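Local atomic coordinates of uncharacterized protein (Bacteroides uniformis, PDB entry 4JPQ), a protein that is of unknown function but probably binds carbohydrate through a domain of carbohydrate-binding family 9. Residues Val40-Tyr45 / Pro206-Pro211; Tyr45-Glu50 / Thr192-Ser197; Glu50-Ile55 / His65-Glu70; Lys180-Lys185 / Leu196-Ile201. All blocks are in the same frame, centred on the assembly; numbering follows the deposited sequence.

How the contacts relate
Contacts 1 and 2 lie about 16 Å from the chain centre, contacts 3 and 4 at about 10 and 9 Å. Measured between centres, contact 1 is about 9 Å from contact 4, 10 Å from contact 2 and 18 Å from contact 3, which it does not touch. Contact 3 is nested inside contact 2, and contact 2 inside contact 1; contact 4 also falls within contact 1, after contact 3. Y45 joins contacts 1 and 2, E50 contacts 2 and 3, and strand 195-197 serves contacts 2 and 4. E70-K185 and F53-F183 tie the two hairpins together. The outer loops are thus fixed to the beta core through shared residues and direct contacts such as N41 with S197 and F208 with Y184.

Contact 1 of 4, residues Val40-Tyr45 / Pro206-Pro211; sequences VNWKDY and PMFHCP
P206 lays its CA over the middle of the W42 indole, whose opposite face is covered by CB of N41, the residue just before it, leaving the ring sandwiched between its own chain neighbour and a distant proline. P206 CA stands 3.5 Å from the centroid of the six-membered ring, only 8° off the normal, a clear CH-pi contact. The proline ring continues over the same indole, with P206 CG 3.8 Å from W42 CD2. At the indole rim, F208 CE1 comes near the ring plane, 4.1 Å from W42 CZ3. Y45 adds a lighter touch, crossing P206 at about a right angle with CD2 4.0 Å from P206 CG. The contact is thus held by apolar and CH-pi packing, while W42 NE1 is satisfied by the carbonyl of L203. N41 also uses its amide to hold S197 and I201. A probable crystallisation molecule, 3-cyclohexyl-1-propylsulfonic acid, lies beside Y45 and is hydrogen-bonded by F208 N, perhaps marking a pocket. Both segments are loops, one leading into strand 50-57 and the other into strand 215-219; W42 and P206 rest against F195 of strand 195-197, and F208 reaches strand 89-95.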
# COMPACT_ATOMS: atom_id res chain seq x y z
N VAL A 40 0.21 -15.47 -5.83
CA VAL A 40 -0.58 -16.31 -4.93
C VAL A 40 0.44 -17.22 -4.26
O VAL A 40 0.78 -18.28 -4.78
CB VAL A 40 -1.64 -17.13 -5.72
CG1 VAL A 40 -2.42 -18.06 -4.80
CG2 VAL A 40 -2.59 -16.20 -6.47
N ASN A 41 0.96 -16.77 -3.12
CA ASN A 41 2.02 -17.50 -2.39
C ASN A 41 1.56 -18.75 -1.65
O ASN A 41 2.39 -19.62 -1.41
CB ASN A 41 2.71 -16.59 -1.39
CG ASN A 41 3.43 -15.43 -2.05
OD1 ASN A 41 4.38 -15.65 -2.80
ND2 ASN A 41 3.01 -14.20 -1.75
N TRP A 42 0.27 -18.82 -1.28
CA TRP A 42 -0.29 -19.94 -0.52
C TRP A 42 -1.49 -20.55 -1.23
O TRP A 42 -2.53 -19.90 -1.35
CB TRP A 42 -0.65 -19.46 0.89
CG TRP A 42 0.51 -18.78 1.51
CD1 TRP A 42 1.58 -19.37 2.11
CD2 TRP A 42 0.76 -17.37 1.54
NE1 TRP A 42 2.47 -18.42 2.52
CE2 TRP A 42 2.00 -17.18 2.19
CE3 TRP A 42 0.05 -16.25 1.08
CZ2 TRP A 42 2.55 -15.91 2.39
CZ3 TRP A 42 0.61 -14.98 1.28
CH2 TRP A 42 1.85 -14.83 1.93
N LYS A 43 -1.35 -21.80 -1.68
CA LYS A 43 -2.42 -22.54 -2.40
C LYS A 43 -3.68 -22.76 -1.53
O LYS A 43 -4.74 -23.08 -2.06
CB LYS A 43 -1.90 -23.89 -2.92
CG LYS A 43 -0.68 -23.83 -3.85
CD LYS A 43 -0.13 -25.23 -4.10
CE LYS A 43 1.23 -25.24 -4.81
NZ LYS A 43 1.14 -24.98 -6.26
N ASP A 44 -3.53 -22.64 -0.21
CA ASP A 44 -4.66 -22.61 0.74
C ASP A 44 -5.67 -21.53 0.40
O ASP A 44 -6.86 -21.73 0.61
CB ASP A 44 -4.21 -22.22 2.17
CG ASP A 44 -2.98 -22.93 2.65
OD1 ASP A 44 -1.92 -22.66 2.04
OD2 ASP A 44 -3.05 -23.65 3.66
N TYR A 45 -5.18 -20.36 -0.03
CA TYR A 45 -6.01 -19.21 -0.41
C TYR A 45 -5.73 -18.93 -1.88
O TYR A 45 -4.88 -18.08 -2.20
CB TYR A 45 -5.73 -18.01 0.51
CG TYR A 45 -6.11 -18.32 1.96
CD1 TYR A 45 -7.41 -18.11 2.41
CD2 TYR A 45 -5.18 -18.84 2.86
CE1 TYR A 45 -7.77 -18.39 3.72
CE2 TYR A 45 -5.53 -19.13 4.18
CZ TYR A 45 -6.83 -18.90 4.61
OH TYR A 45 -7.23 -19.19 5.91
N PRO A 206 0.21 -17.49 5.28
CA PRO A 206 0.08 -16.04 5.03
C PRO A 206 0.61 -15.11 6.11
O PRO A 206 0.02 -14.98 7.18
CB PRO A 206 -1.42 -15.84 4.83
CG PRO A 206 -1.85 -17.15 4.29
CD PRO A 206 -1.09 -18.14 5.11
N MSE A 207 1.77 -14.53 5.81
CA MSE A 207 2.47 -13.62 6.69
C MSE A 207 3.05 -12.51 5.83
O MSE A 207 3.79 -12.79 4.91
CB MSE A 207 3.54 -14.47 7.35
CG MSE A 207 2.94 -15.47 8.34
SE MSE A 207 4.29 -16.08 9.58
CE MSE A 207 4.58 -17.90 8.88
N PHE A 208 2.69 -11.27 6.12
CA PHE A 208 3.15 -10.11 5.34
C PHE A 208 4.26 -9.29 5.99
O PHE A 208 4.94 -8.55 5.28
CB PHE A 208 1.99 -9.14 5.03
CG PHE A 208 0.94 -9.65 4.04
CD1 PHE A 208 1.23 -10.56 3.00
CD2 PHE A 208 -0.34 -9.11 4.10
CE1 PHE A 208 0.25 -10.96 2.11
CE2 PHE A 208 -1.32 -9.50 3.20
CZ PHE A 208 -1.03 -10.43 2.20
N HIS A 209 4.46 -9.40 7.31
CA HIS A 209 5.49 -8.62 8.03
C HIS A 209 6.89 -9.28 7.93
O HIS A 209 7.53 -9.58 8.94
CB HIS A 209 5.05 -8.42 9.48
CG HIS A 209 3.81 -7.59 9.62
ND1 HIS A 209 3.84 -6.26 9.97
CD2 HIS A 209 2.51 -7.90 9.43
CE1 HIS A 209 2.60 -5.78 10.00
NE2 HIS A 209 1.77 -6.76 9.67
N CYS A 210 7.39 -9.42 6.69
CA CYS A 210 8.62 -10.16 6.37
C CYS A 210 9.58 -9.38 5.47
O CYS A 210 9.60 -9.58 4.25
CB CYS A 210 8.24 -11.50 5.74
SG CYS A 210 7.02 -11.30 4.43
N PRO A 211 10.39 -8.48 6.06
CA PRO A 211 11.40 -7.70 5.34
C PRO A 211 12.38 -8.48 4.46
O PRO A 211 12.87 -7.92 3.48
CB PRO A 211 12.16 -6.99 6.47
CG PRO A 211 11.15 -6.82 7.53
CD PRO A 211 10.32 -8.07 7.48

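Contact 2 of 4, residues Tyr45-Glu50 / Thr192-Ser197; sequences YPYKPE and TPHFLS
F195 turns the edge of its ring onto the face of Y45 in a T-shaped pair, with planes at 90° and centroids 5.2 Å apart. The two side chains run side by side in the same direction, and F195 CD2 is 3.8 Å from Y45 CG. Near the plane of the Y45 ring, at its edge, sits the carbonyl oxygen of P193. A second edge-to-face pair, this one offset, has Y47 directing its edge to the face of H194, with planes at 89°. Y47 gets there with CG anti to the backbone N (chi1 179°), and its CB also packs against T192 CG2. P49 joins the two rings: its CD covers the centre of one Y47 face, and its CG lies over the H194 ring, 4.0 Å from the centroid. P49 and L196 slide past each other in opposite directions, CD to CD2 at 3.7 Å.

The loop leading into strand 50-57 thus packs across strand 195-197 and the residues before it, nearly at right angles. The backbones are joined through water. Water 1 accepts from F195 N at 2.7 Å and donates toward the carbonyls of Y45 and Y47, though it has more acceptors near than protons to give. Water 2 accepts from Y47 N and donates to P193 O. The rotation of the H194 ring is fixed by an almost straight, in-plane bond from ND1 to T192 O of 3.0 Å. With ND1 acting as donor and NE2 hydrogen-bonded to K185 NZ, H194 is probably neutral, its NE2 receiving a proton from the lysine.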
# COMPACT_ATOMS: atom_id res chain seq x y z
N TYR A 45 -5.18 -20.36 -0.03
CA TYR A 45 -6.01 -19.21 -0.41
C TYR A 45 -5.73 -18.93 -1.88
O TYR A 45 -4.88 -18.08 -2.20
CB TYR A 45 -5.73 -18.01 0.51
CG TYR A 45 -6.11 -18.32 1.96
CD1 TYR A 45 -7.41 -18.11 2.41
CD2 TYR A 45 -5.18 -18.84 2.86
CE1 TYR A 45 -7.77 -18.39 3.72
CE2 TYR A 45 -5.53 -19.13 4.18
CZ TYR A 45 -6.83 -18.90 4.61
OH TYR A 45 -7.23 -19.19 5.91
N PRO A 46 -6.44 -19.66 -2.78
CA PRO A 46 -6.19 -19.55 -4.22
C PRO A 46 -6.87 -18.41 -4.95
O PRO A 46 -6.50 -18.15 -6.11
CB PRO A 46 -6.74 -20.88 -4.74
CG PRO A 46 -7.91 -21.14 -3.87
CD PRO A 46 -7.48 -20.67 -2.51
N TYR A 47 -7.84 -17.74 -4.33
CA TYR A 47 -8.55 -16.64 -4.99
C TYR A 47 -7.58 -15.50 -5.35
O TYR A 47 -6.91 -14.97 -4.47
CB TYR A 47 -9.73 -16.14 -4.15
CG TYR A 47 -10.50 -14.99 -4.75
CD1 TYR A 47 -10.92 -15.02 -6.09
CD2 TYR A 47 -10.88 -13.88 -3.98
CE1 TYR A 47 -11.63 -13.97 -6.65
CE2 TYR A 47 -11.61 -12.83 -4.53
CZ TYR A 47 -11.97 -12.88 -5.87
OH TYR A 47 -12.68 -11.86 -6.44
N LYS A 48 -7.47 -15.22 -6.65
CA LYS A 48 -6.63 -14.16 -7.21
C LYS A 48 -7.55 -13.12 -7.87
O LYS A 48 -7.85 -13.24 -9.07
CB LYS A 48 -5.64 -14.73 -8.25
CG LYS A 48 -4.71 -13.71 -8.92
CD LYS A 48 -4.10 -14.22 -10.21
CE LYS A 48 -3.14 -15.37 -9.98
NZ LYS A 48 -2.46 -15.78 -11.24
N PRO A 49 -8.02 -12.13 -7.10
CA PRO A 49 -8.76 -11.05 -7.74
C PRO A 49 -7.78 -10.23 -8.56
O PRO A 49 -6.60 -10.15 -8.22
CB PRO A 49 -9.30 -10.23 -6.56
CG PRO A 49 -8.37 -10.53 -5.45
CD PRO A 49 -8.01 -11.97 -5.64
N GLU A 50 -8.26 -9.65 -9.65
CA GLU A 50 -7.42 -8.91 -10.59
C GLU A 50 -7.03 -7.57 -9.97
O GLU A 50 -7.89 -6.71 -9.76
CB GLU A 50 -8.18 -8.75 -11.90
CG GLU A 50 -7.38 -8.22 -13.07
CD GLU A 50 -8.24 -7.97 -14.28
OE1 GLU A 50 -9.16 -8.79 -14.55
OE2 GLU A 50 -8.00 -6.96 -14.97
N THR A 192 -14.72 -14.41 0.42
CA THR A 192 -13.60 -15.24 -0.04
C THR A 192 -12.30 -14.53 0.36
O THR A 192 -11.79 -13.69 -0.39
CB THR A 192 -13.65 -15.48 -1.57
OG1 THR A 192 -14.98 -15.80 -1.97
CG2 THR A 192 -12.71 -16.63 -1.96
N PRO A 193 -11.78 -14.83 1.57
CA PRO A 193 -10.52 -14.19 1.96
C PRO A 193 -9.40 -14.64 1.03
O PRO A 193 -9.46 -15.74 0.47
CB PRO A 193 -10.29 -14.65 3.40
CG PRO A 193 -11.61 -15.13 3.88
CD PRO A 193 -12.34 -15.64 2.67
N HIS A 194 -8.41 -13.79 0.87
CA HIS A 194 -7.31 -14.03 -0.05
C HIS A 194 -6.09 -13.25 0.35
O HIS A 194 -6.18 -12.30 1.14
CB HIS A 194 -7.74 -13.63 -1.44
CG HIS A 194 -8.22 -12.23 -1.52
ND1 HIS A 194 -9.52 -11.87 -1.23
CD2 HIS A 194 -7.57 -11.09 -1.81
CE1 HIS A 194 -9.65 -10.57 -1.36
NE2 HIS A 194 -8.48 -10.07 -1.71
N PHE A 195 -4.95 -13.65 -0.20
CA PHE A 195 -3.66 -13.04 0.13
C PHE A 195 -2.75 -13.00 -1.10
O PHE A 195 -2.30 -14.05 -1.57
CB PHE A 195 -3.01 -13.84 1.26
CG PHE A 195 -3.81 -13.84 2.51
CD1 PHE A 195 -3.85 -12.69 3.32
CD2 PHE A 195 -4.58 -14.93 2.87
CE1 PHE A 195 -4.61 -12.66 4.49
CE2 PHE A 195 -5.36 -14.91 4.03
CZ PHE A 195 -5.37 -13.77 4.84
N LEU A 196 -2.53 -11.78 -1.60
CA LEU A 196 -1.75 -11.51 -2.81
C LEU A 196 -0.60 -10.55 -2.52
O LEU A 196 -0.73 -9.66 -1.69
CB LEU A 196 -2.65 -10.91 -3.88
CG LEU A 196 -3.33 -11.86 -4.86
CD1 LEU A 196 -3.94 -13.10 -4.21
CD2 LEU A 196 -4.38 -11.11 -5.67
N SER A 197 0.53 -10.78 -3.21
CA SER A 197 1.72 -9.93 -3.07
C SER A 197 2.33 -9.61 -4.44
O SER A 197 2.03 -10.28 -5.44
CB SER A 197 2.79 -10.60 -2.20
OG SER A 197 3.45 -11.65 -2.91
O HOH W 1 -5.08 -15.43 -2.26
O HOH W 2 -8.70 -17.75 -1.31

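Contact 3 of 4, residues Glu50-Ile55 / His65-Glu70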
# COMPACT_ATOMS: atom_id res chain seq x y z
N GLU A 50 -8.26 -9.65 -9.65
CA GLU A 50 -7.42 -8.91 -10.59
C GLU A 50 -7.03 -7.57 -9.97
O GLU A 50 -7.89 -6.71 -9.76
CB GLU A 50 -8.18 -8.75 -11.90
CG GLU A 50 -7.38 -8.22 -13.07
CD GLU A 50 -8.24 -7.97 -14.28
OE1 GLU A 50 -9.16 -8.79 -14.55
OE2 GLU A 50 -8.00 -6.96 -14.97
N VAL A 51 -5.75 -7.42 -9.63
CA VAL A 51 -5.22 -6.21 -8.98
C VAL A 51 -3.92 -5.74 -9.64
O VAL A 51 -3.05 -6.55 -9.96
CB VAL A 51 -4.97 -6.46 -7.47
CG1 VAL A 51 -4.40 -5.21 -6.78
CG2 VAL A 51 -6.26 -6.90 -6.79
N SER A 52 -3.81 -4.43 -9.83
CA SER A 52 -2.60 -3.81 -10.35
C SER A 52 -2.33 -2.52 -9.56
O SER A 52 -3.23 -1.98 -8.90
CB SER A 52 -2.70 -3.54 -11.85
OG SER A 52 -3.66 -2.56 -12.14
N PHE A 53 -1.08 -2.06 -9.62
CA PHE A 53 -0.68 -0.83 -8.94
C PHE A 53 0.40 -0.09 -9.72
O PHE A 53 0.94 -0.61 -10.68
CB PHE A 53 -0.18 -1.15 -7.53
CG PHE A 53 1.19 -1.78 -7.50
CD1 PHE A 53 1.36 -3.11 -7.81
CD2 PHE A 53 2.31 -1.02 -7.15
CE1 PHE A 53 2.63 -3.69 -7.79
CE2 PHE A 53 3.57 -1.58 -7.12
CZ PHE A 53 3.73 -2.93 -7.44
N ARG A 54 0.70 1.13 -9.29
CA ARG A 54 1.80 1.91 -9.87
C ARG A 54 2.28 2.93 -8.87
O ARG A 54 1.53 3.37 -8.00
CB ARG A 54 1.46 2.56 -11.19
CG ARG A 54 0.29 3.51 -11.13
CD ARG A 54 0.06 4.14 -12.48
NE ARG A 54 -1.13 4.98 -12.46
CZ ARG A 54 -1.61 5.65 -13.52
NH1 ARG A 54 -1.00 5.63 -14.71
NH2 ARG A 54 -2.71 6.38 -13.37
N ILE A 55 3.54 3.32 -9.04
CA ILE A 55 4.22 4.16 -8.10
C ILE A 55 5.15 5.17 -8.77
O ILE A 55 5.77 4.88 -9.79
CB ILE A 55 4.95 3.25 -7.07
CG1 ILE A 55 5.52 4.09 -5.90
CG2 ILE A 55 6.03 2.38 -7.75
CD1 ILE A 55 6.12 3.27 -4.80
N HIS A 65 -1.04 4.29 -6.61
CA HIS A 65 -2.33 4.15 -7.23
C HIS A 65 -2.58 2.67 -7.46
O HIS A 65 -1.82 2.04 -8.19
CB HIS A 65 -2.37 4.95 -8.55
CG HIS A 65 -3.68 4.89 -9.26
ND1 HIS A 65 -3.80 4.72 -10.62
CD2 HIS A 65 -4.95 4.94 -8.78
CE1 HIS A 65 -5.07 4.69 -10.96
NE2 HIS A 65 -5.79 4.82 -9.86
N TYR A 66 -3.60 2.12 -6.80
CA TYR A 66 -4.02 0.74 -6.92
C TYR A 66 -5.32 0.67 -7.68
O TYR A 66 -6.19 1.52 -7.48
CB TYR A 66 -4.32 0.15 -5.54
CG TYR A 66 -3.15 -0.03 -4.62
CD1 TYR A 66 -2.75 0.99 -3.75
CD2 TYR A 66 -2.47 -1.26 -4.56
CE1 TYR A 66 -1.68 0.82 -2.88
CE2 TYR A 66 -1.40 -1.44 -3.68
CZ TYR A 66 -1.01 -0.40 -2.84
OH TYR A 66 0.04 -0.55 -1.98
N LYS A 67 -5.47 -0.37 -8.51
CA LYS A 67 -6.73 -0.69 -9.22
C LYS A 67 -7.09 -2.12 -8.84
O LYS A 67 -6.25 -3.00 -8.90
CB LYS A 67 -6.57 -0.58 -10.73
CG LYS A 67 -6.46 0.85 -11.26
CD LYS A 67 -6.01 0.90 -12.72
CE LYS A 67 -6.96 0.22 -13.70
NZ LYS A 67 -6.51 0.45 -15.10
N VAL A 68 -8.35 -2.35 -8.47
CA VAL A 68 -8.85 -3.67 -8.04
C VAL A 68 -10.18 -4.05 -8.71
O VAL A 68 -11.00 -3.19 -8.97
CB VAL A 68 -9.10 -3.64 -6.52
CG1 VAL A 68 -9.68 -4.96 -6.01
CG2 VAL A 68 -7.82 -3.30 -5.76
N LYS A 69 -10.34 -5.35 -9.00
CA LYS A 69 -11.62 -5.94 -9.46
C LYS A 69 -11.78 -7.25 -8.68
O LYS A 69 -10.98 -8.17 -8.87
CB LYS A 69 -11.68 -6.17 -10.97
CG LYS A 69 -13.11 -6.45 -11.47
CD LYS A 69 -13.25 -6.64 -12.99
CE LYS A 69 -12.66 -7.97 -13.45
NZ LYS A 69 -13.03 -8.27 -14.86
N GLU A 70 -12.78 -7.32 -7.78
CA GLU A 70 -13.04 -8.51 -6.92
C GLU A 70 -14.52 -8.80 -6.71
O GLU A 70 -15.37 -7.95 -6.98
CB GLU A 70 -12.33 -8.39 -5.57
CG GLU A 70 -12.65 -7.14 -4.77
CD GLU A 70 -11.88 -7.04 -3.45
OE1 GLU A 70 -11.69 -8.07 -2.77
OE2 GLU A 70 -11.50 -5.91 -3.09
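The antiparallel beta hairpin of strands 50-57 and 61-70 is the element here, and R54 and H65, E50 and K69 face each other across it. Near the middle, S52 and K67 make a two-way hydrogen-bonded pair, with K67 N to S52 O at 2.8 Å and nearly straight. R54 with H65 repeats the pattern. E50 with K69 does too, but its E50 N to K69 O bond is weak. Between these lie the non-hydrogen-bonded pairs V51-V68 and F53-Y66, whose side chains share one face, all four of them buried. The two valines run side by side, CG2 of V51 to CG1 of V68 at 4.0 Å, and F53 CB meets Y66 CD2 at 3.8 Å. F53 continues away to stack on F183 and meet W198 edge-to-face.

On the face of E50, S52 and R54, two of the three cross-strand pairs are polar. E50 OE1 and K69 NZ form only a long ion pair at 3.9 Å. Extended from CG to NE, R54 donates from NE to H65 ND1 in a long, bent hydrogen bond: 3.3 Å, 141° at the hydrogen, near the imidazole plane but 22° out of the guanidinium plane. R54 NH1 bridges to D28, while H65 NE2 bonds E156. If ND1 is the acceptor that this bond suggests, H65 is probably neutral, with NE2 carrying the proton given to E156.

Contact 4 of 4, residues Lys180-Lys185 / Leu196-Ile201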
# COMPACT_ATOMS: atom_id res chain seq x y z
N LYS A 180 13.47 -0.71 0.16
CA LYS A 180 12.97 -2.07 0.04
C LYS A 180 11.52 -2.12 0.52
O LYS A 180 11.17 -1.53 1.54
CB LYS A 180 13.87 -3.04 0.80
CG LYS A 180 15.33 -2.98 0.32
CD LYS A 180 16.04 -4.32 0.39
CE LYS A 180 15.60 -5.24 -0.75
NZ LYS A 180 16.13 -6.62 -0.57
N GLY A 181 10.66 -2.81 -0.23
CA GLY A 181 9.26 -2.91 0.14
C GLY A 181 8.46 -3.95 -0.61
O GLY A 181 9.01 -4.73 -1.40
N ASN A 182 7.16 -3.99 -0.34
CA ASN A 182 6.25 -4.90 -1.02
C ASN A 182 4.84 -4.32 -1.01
O ASN A 182 4.55 -3.37 -0.24
CB ASN A 182 6.31 -6.29 -0.35
CG ASN A 182 6.00 -7.45 -1.31
OD1 ASN A 182 5.40 -7.28 -2.36
ND2 ASN A 182 6.43 -8.65 -0.91
N PHE A 183 3.98 -4.87 -1.88
CA PHE A 183 2.60 -4.41 -2.03
C PHE A 183 1.67 -5.60 -1.88
O PHE A 183 1.99 -6.68 -2.39
CB PHE A 183 2.41 -3.74 -3.39
CG PHE A 183 3.47 -2.71 -3.70
CD1 PHE A 183 4.69 -3.10 -4.23
CD2 PHE A 183 3.25 -1.35 -3.43
CE1 PHE A 183 5.68 -2.16 -4.50
CE2 PHE A 183 4.24 -0.41 -3.71
CZ PHE A 183 5.46 -0.82 -4.24
N TYR A 184 0.56 -5.42 -1.16
CA TYR A 184 -0.37 -6.51 -0.91
C TYR A 184 -1.85 -6.15 -1.06
O TYR A 184 -2.24 -4.99 -0.93
CB TYR A 184 -0.21 -7.07 0.51
CG TYR A 184 1.19 -7.33 1.01
CD1 TYR A 184 2.00 -8.28 0.40
CD2 TYR A 184 1.69 -6.67 2.14
CE1 TYR A 184 3.29 -8.55 0.87
CE2 TYR A 184 2.98 -6.93 2.62
CZ TYR A 184 3.77 -7.88 2.00
OH TYR A 184 5.03 -8.12 2.48
N LYS A 185 -2.64 -7.21 -1.27
CA LYS A 185 -4.11 -7.18 -1.32
C LYS A 185 -4.63 -8.29 -0.40
O LYS A 185 -4.08 -9.40 -0.38
CB LYS A 185 -4.59 -7.47 -2.72
CG LYS A 185 -6.10 -7.58 -2.88
CD LYS A 185 -6.82 -6.25 -2.76
CE LYS A 185 -8.34 -6.39 -2.84
NZ LYS A 185 -9.01 -6.91 -1.61
N LEU A 196 -2.53 -11.78 -1.60
CA LEU A 196 -1.75 -11.51 -2.81
C LEU A 196 -0.60 -10.55 -2.52
O LEU A 196 -0.73 -9.66 -1.69
CB LEU A 196 -2.65 -10.91 -3.88
CG LEU A 196 -3.33 -11.86 -4.86
CD1 LEU A 196 -3.94 -13.10 -4.21
CD2 LEU A 196 -4.38 -11.11 -5.67
N SER A 197 0.53 -10.78 -3.21
CA SER A 197 1.72 -9.93 -3.07
C SER A 197 2.33 -9.61 -4.44
O SER A 197 2.03 -10.28 -5.44
CB SER A 197 2.79 -10.60 -2.20
OG SER A 197 3.45 -11.65 -2.91
N TRP A 198 3.19 -8.58 -4.44
CA TRP A 198 3.90 -8.16 -5.64
C TRP A 198 5.14 -9.03 -5.80
O TRP A 198 5.27 -9.74 -6.82
CB TRP A 198 4.24 -6.66 -5.58
CG TRP A 198 5.22 -6.24 -6.61
CD1 TRP A 198 5.06 -6.27 -7.97
CD2 TRP A 198 6.53 -5.73 -6.37
NE1 TRP A 198 6.19 -5.81 -8.59
CE2 TRP A 198 7.11 -5.47 -7.62
CE3 TRP A 198 7.26 -5.46 -5.21
CZ2 TRP A 198 8.40 -4.95 -7.76
CZ3 TRP A 198 8.55 -4.94 -5.34
CH2 TRP A 198 9.10 -4.69 -6.61
N SER A 199 6.05 -8.95 -4.83
CA SER A 199 7.26 -9.76 -4.84
C SER A 199 6.91 -11.01 -4.03
O SER A 199 6.14 -10.89 -3.05
CB SER A 199 8.46 -9.03 -4.24
OG SER A 199 9.61 -9.85 -4.30
N PRO A 200 7.47 -12.20 -4.42
CA PRO A 200 7.05 -13.43 -3.73
C PRO A 200 7.57 -13.61 -2.30
O PRO A 200 8.60 -13.05 -1.93
CB PRO A 200 7.58 -14.56 -4.64
CG PRO A 200 7.81 -13.91 -5.96
CD PRO A 200 8.28 -12.53 -5.60
N ILE A 201 6.83 -14.41 -1.53
CA ILE A 201 7.10 -14.73 -0.12
C ILE A 201 7.12 -16.25 0.01
O ILE A 201 6.20 -16.91 -0.48
CB ILE A 201 6.02 -14.14 0.82
CG1 ILE A 201 6.05 -12.61 0.79
CG2 ILE A 201 6.21 -14.64 2.26
CD1 ILE A 201 4.84 -11.94 1.40
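F183 directs the edge of its ring to one face of the W198 indole, with CE1 above the plane and displaced toward the rim, while the carbonyl oxygen of G181 lies in the indole plane at its edge. The planes are 77° apart in this offset edge-to-face pair, and F183 CD1 is 3.6 Å from W198 CE3. At the edge of the Y184 ring, in its plane, sits S197 CB, 3.6 Å from CD1; F208 stacks with the same ring. I201 CD1 meets Y184 CE1 at 3.8 Å, the two side chains crossing at about a right angle.

N182 does the polar work. Its CG is anti to the backbone N (chi1 -151°), and the carboxamide grips the backbone of S199 from both ends: S199 N donates to OD1, while ND2 donates to S199 O at 3.1 Å. F183 N reaches the same OD1 from the opposite face of the amide plane, at 2.8 Å, and W198 N adds a weak bond. S199 O is likewise held twice, with S197 OG, which donates at 2.8 Å, and N182 ND2 on opposite faces. These bonds satisfy buried polar atoms where the strand gives way to loop.

Regular pairing is short: K185 and L196 exchange two backbone bonds of 3.1 Å, Y184 and S197 form the adjacent non-hydrogen-bonded pair, and W198 N bonds weakly to F183 O. The arrangement is an antiparallel beta hairpin of strands 178-186 and 195-197, continued past its last bridge by that weak bond and by the N182 carboxamide, which binds the loop at W198 and S199.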